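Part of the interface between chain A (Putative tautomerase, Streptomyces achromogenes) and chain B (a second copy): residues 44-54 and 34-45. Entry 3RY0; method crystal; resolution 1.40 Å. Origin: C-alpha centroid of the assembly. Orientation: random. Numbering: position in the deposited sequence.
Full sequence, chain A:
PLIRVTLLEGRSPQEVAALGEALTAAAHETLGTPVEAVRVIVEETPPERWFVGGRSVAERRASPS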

# COMPACT_ATOMS: atom_id res chain seq x y z
N GLU A 44 3.64 9.11 7.83
CA GLU A 44 3.31 9.46 9.23
C GLU A 44 1.78 9.54 9.26
O GLU A 44 1.10 10.13 8.38
CB GLU A 44 3.95 10.79 9.62
CG GLU A 44 5.45 10.62 9.71
CD GLU A 44 6.20 11.74 10.46
OE1 GLU A 44 5.56 12.56 11.15
OE2 GLU A 44 7.45 11.76 10.37
N THR A 45 1.21 8.91 10.27
CA THR A 45 -0.21 8.85 10.46
C THR A 45 -0.56 9.60 11.77
O THR A 45 0.06 9.31 12.81
CB THR A 45 -0.66 7.36 10.60
OG1 THR A 45 -0.25 6.68 9.37
CG2 THR A 45 -2.10 7.27 10.81
N PRO A 46 -1.58 10.48 11.75
CA PRO A 46 -1.96 11.13 13.01
C PRO A 46 -2.61 10.11 13.92
O PRO A 46 -3.25 9.12 13.45
CB PRO A 46 -2.99 12.17 12.60
CG PRO A 46 -3.40 11.92 11.35
CD PRO A 46 -2.34 10.97 10.58
N PRO A 47 -2.52 10.31 15.25
CA PRO A 47 -3.01 9.28 16.16
C PRO A 47 -4.54 9.08 16.19
O PRO A 47 -4.98 8.04 16.67
CB PRO A 47 -2.51 9.74 17.56
CG PRO A 47 -2.37 11.27 17.37
CD PRO A 47 -1.81 11.40 15.88
N GLU A 48 -5.28 10.01 15.61
CA GLU A 48 -6.74 9.89 15.49
C GLU A 48 -7.09 8.98 14.36
O GLU A 48 -8.24 8.56 14.24
CB GLU A 48 -7.39 11.26 15.23
CG GLU A 48 -7.25 12.26 16.34
CD GLU A 48 -5.91 12.90 16.48
OE1 GLU A 48 -5.11 12.90 15.48
OE2 GLU A 48 -5.69 13.37 17.63
N ARG A 49 -6.11 8.61 13.51
CA ARG A 49 -6.39 7.81 12.31
C ARG A 49 -5.72 6.48 12.36
O ARG A 49 -5.70 5.72 11.35
CB ARG A 49 -6.01 8.59 11.06
CG ARG A 49 -6.84 9.82 10.87
CD ARG A 49 -6.58 10.45 9.50
NE ARG A 49 -7.28 11.73 9.44
CZ ARG A 49 -6.83 12.82 8.80
NH1 ARG A 49 -5.65 12.80 8.18
NH2 ARG A 49 -7.55 13.94 8.84
N TRP A 50 -5.21 6.05 13.51
CA TRP A 50 -4.57 4.75 13.74
C TRP A 50 -5.35 4.10 14.80
O TRP A 50 -5.44 4.69 15.91
CB TRP A 50 -3.13 4.98 14.14
CG TRP A 50 -2.29 3.74 14.24
CD1 TRP A 50 -2.54 2.55 14.92
CD2 TRP A 50 -1.00 3.55 13.62
NE1 TRP A 50 -1.52 1.65 14.78
CE2 TRP A 50 -0.55 2.25 13.97
CE3 TRP A 50 -0.14 4.40 12.90
CZ2 TRP A 50 0.69 1.77 13.54
CZ3 TRP A 50 1.05 3.88 12.46
CH2 TRP A 50 1.44 2.58 12.75
N PHE A 51 -5.92 2.94 14.54
CA PHE A 51 -6.78 2.20 15.56
C PHE A 51 -6.15 0.87 15.91
O PHE A 51 -5.61 0.16 15.07
CB PHE A 51 -8.20 1.97 15.00
CG PHE A 51 -8.93 3.26 14.60
CD1 PHE A 51 -9.89 3.74 15.46
CD2 PHE A 51 -8.66 3.92 13.35
CE1 PHE A 51 -10.50 4.89 15.15
CE2 PHE A 51 -9.25 5.09 13.05
CZ PHE A 51 -10.24 5.63 13.97
N VAL A 52 -6.24 0.55 17.23
CA VAL A 52 -5.94 -0.77 17.75
C VAL A 52 -7.09 -1.12 18.69
O VAL A 52 -7.54 -0.30 19.46
CB VAL A 52 -4.64 -0.72 18.61
CG1 VAL A 52 -4.21 -2.17 19.05
CG2 VAL A 52 -3.49 -0.07 17.83
N GLY A 53 -7.59 -2.34 18.50
CA GLY A 53 -8.73 -2.71 19.34
C GLY A 53 -9.94 -1.87 19.09
O GLY A 53 -10.79 -1.72 19.99
N GLY A 54 -10.08 -1.25 17.92
CA GLY A 54 -11.18 -0.41 17.57
C GLY A 54 -11.22 0.96 18.12
O GLY A 54 -12.14 1.73 17.83
N PRO B 34 -8.99 -11.53 18.00
CA PRO B 34 -9.26 -10.62 19.10
C PRO B 34 -9.22 -9.13 18.66
O PRO B 34 -8.36 -8.81 17.78
CB PRO B 34 -8.14 -10.95 20.14
CG PRO B 34 -7.78 -12.36 19.76
CD PRO B 34 -7.87 -12.44 18.26
N VAL B 35 -10.07 -8.26 19.16
CA VAL B 35 -10.04 -6.86 18.72
C VAL B 35 -8.70 -6.21 18.84
O VAL B 35 -8.26 -5.44 17.97
CB VAL B 35 -11.16 -5.93 19.21
CG1 VAL B 35 -12.54 -6.49 18.85
CG2 VAL B 35 -11.07 -5.69 20.66
N GLU B 36 -7.93 -6.57 19.85
CA GLU B 36 -6.66 -5.94 20.09
C GLU B 36 -5.62 -6.37 19.02
O GLU B 36 -4.51 -5.73 18.93
CB GLU B 36 -6.18 -6.35 21.47
CG GLU B 36 -4.85 -5.67 21.81
CD GLU B 36 -4.98 -4.15 22.20
OE1 GLU B 36 -6.11 -3.56 22.26
OE2 GLU B 36 -3.93 -3.59 22.57
N ALA B 37 -5.89 -7.41 18.26
CA ALA B 37 -5.00 -7.81 17.18
C ALA B 37 -5.34 -7.14 15.86
O ALA B 37 -4.65 -7.39 14.83
CB ALA B 37 -5.11 -9.35 17.00
N VAL B 38 -6.44 -6.35 15.82
CA VAL B 38 -6.82 -5.65 14.55
C VAL B 38 -6.37 -4.23 14.60
O VAL B 38 -6.63 -3.50 15.56
CB VAL B 38 -8.35 -5.69 14.42
CG1 VAL B 38 -8.82 -4.97 13.14
CG2 VAL B 38 -8.91 -7.12 14.56
N ARG B 39 -5.61 -3.89 13.53
CA ARG B 39 -5.19 -2.51 13.35
C ARG B 39 -5.86 -1.89 12.14
O ARG B 39 -5.99 -2.58 11.10
CB ARG B 39 -3.62 -2.36 13.21
CG ARG B 39 -2.97 -2.62 14.53
CD ARG B 39 -1.38 -2.77 14.39
NE ARG B 39 -0.85 -2.74 15.74
CZ ARG B 39 -1.00 -3.73 16.59
NH1 ARG B 39 -1.38 -4.92 16.18
NH2 ARG B 39 -0.61 -3.53 17.87
N VAL B 40 -6.28 -0.65 12.24
CA VAL B 40 -6.88 0.07 11.12
C VAL B 40 -6.13 1.35 10.94
O VAL B 40 -5.91 2.15 11.92
CB VAL B 40 -8.38 0.40 11.41
CG1 VAL B 40 -9.04 1.01 10.18
CG2 VAL B 40 -9.21 -0.82 11.82
N ILE B 41 -5.74 1.66 9.70
CA ILE B 41 -5.12 2.92 9.36
C ILE B 41 -6.05 3.62 8.33
O ILE B 41 -6.40 2.99 7.29
CB ILE B 41 -3.73 2.73 8.66
CG1 ILE B 41 -2.83 1.87 9.53
CG2 ILE B 41 -3.17 4.18 8.31
CD1 ILE B 41 -2.19 2.56 10.70
N VAL B 42 -6.46 4.83 8.61
CA VAL B 42 -7.39 5.55 7.73
C VAL B 42 -6.59 6.62 7.04
O VAL B 42 -6.03 7.53 7.73
CB VAL B 42 -8.59 6.15 8.49
CG1 VAL B 42 -9.49 7.01 7.53
CG2 VAL B 42 -9.46 5.10 9.11
N GLU B 43 -6.57 6.60 5.70
CA GLU B 43 -5.83 7.62 4.93
C GLU B 43 -6.91 8.46 4.20
O GLU B 43 -7.95 7.92 3.77
CB GLU B 43 -5.07 6.87 3.85
CG GLU B 43 -4.07 5.91 4.36
CD GLU B 43 -3.39 5.17 3.21
OE1 GLU B 43 -4.05 4.92 2.13
OE2 GLU B 43 -2.19 4.85 3.44
N GLU B 44 -6.71 9.77 4.11
CA GLU B 44 -7.67 10.71 3.48
C GLU B 44 -6.91 11.27 2.26
O GLU B 44 -5.72 11.66 2.31
CB GLU B 44 -8.06 11.83 4.45
CG GLU B 44 -8.91 11.24 5.55
CD GLU B 44 -9.71 12.27 6.39
OE1 GLU B 44 -9.82 13.44 5.97
OE2 GLU B 44 -10.25 11.87 7.44
N THR B 45 -7.61 11.28 1.14
CA THR B 45 -7.07 11.74 -0.11
C THR B 45 -7.87 12.99 -0.55
O THR B 45 -9.11 12.95 -0.57
CB THR B 45 -7.25 10.63 -1.20
OG1 THR B 45 -6.54 9.45 -0.71
CG2 THR B 45 -6.73 11.08 -2.48
O HOH W 1 -8.60 -1.48 15.51

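Strand 50-52 of chain A lies antiparallel to strand 39-45 of chain B (167° between their directions, axes 4.7 Å apart at closest approach), so the β-sheet continues across the subunit boundary. Backbone hydrogen bonds set the register: Phe51(A) and Val40(B) bond in both directions, Phe51(A) N to Val40(B) O at 2.7 Å and Val40(B) N to Phe51(A) O at 3.0 Å. Val42(B) N reaches Arg49(A) O at 3.0 Å, and a weak bond joins Gly53(A) N to Val38(B) O at 3.3 Å. Water 1 extends the ladder, accepting from Gly54(A) N and donating to Val38(B) O, each at 2.8 Å. Between these rungs, CA-H groups approach carbonyls, as in Arg39(B) CA to Phe51(A) O at 3.2 Å.

Side chains pack on both faces of the sheet. On one, Ile41(B) CD1 sits 3.5 Å from the centroid of the six-membered ring of Trp50(A), a CH-π contact over the ring face; beside it, the Val52(A) methyl CG1 lies over one face of the charged Arg39(B) guanidinium, 4.0 Å from Arg39(B) NH2, a van der Waals contact. On the other, Phe51(A) CB meets Val40(B) CB at 3.9 Å.

Charge pairs Arg49(A) NE with Glu44(B) OE2 at 3.6 Å; the carboxylate lies over the guanidinium face, making this salt bridge purely electrostatic.

At Gly53(A), positive phi favours glycine, and a CB would clash with Glu36(B) OE1.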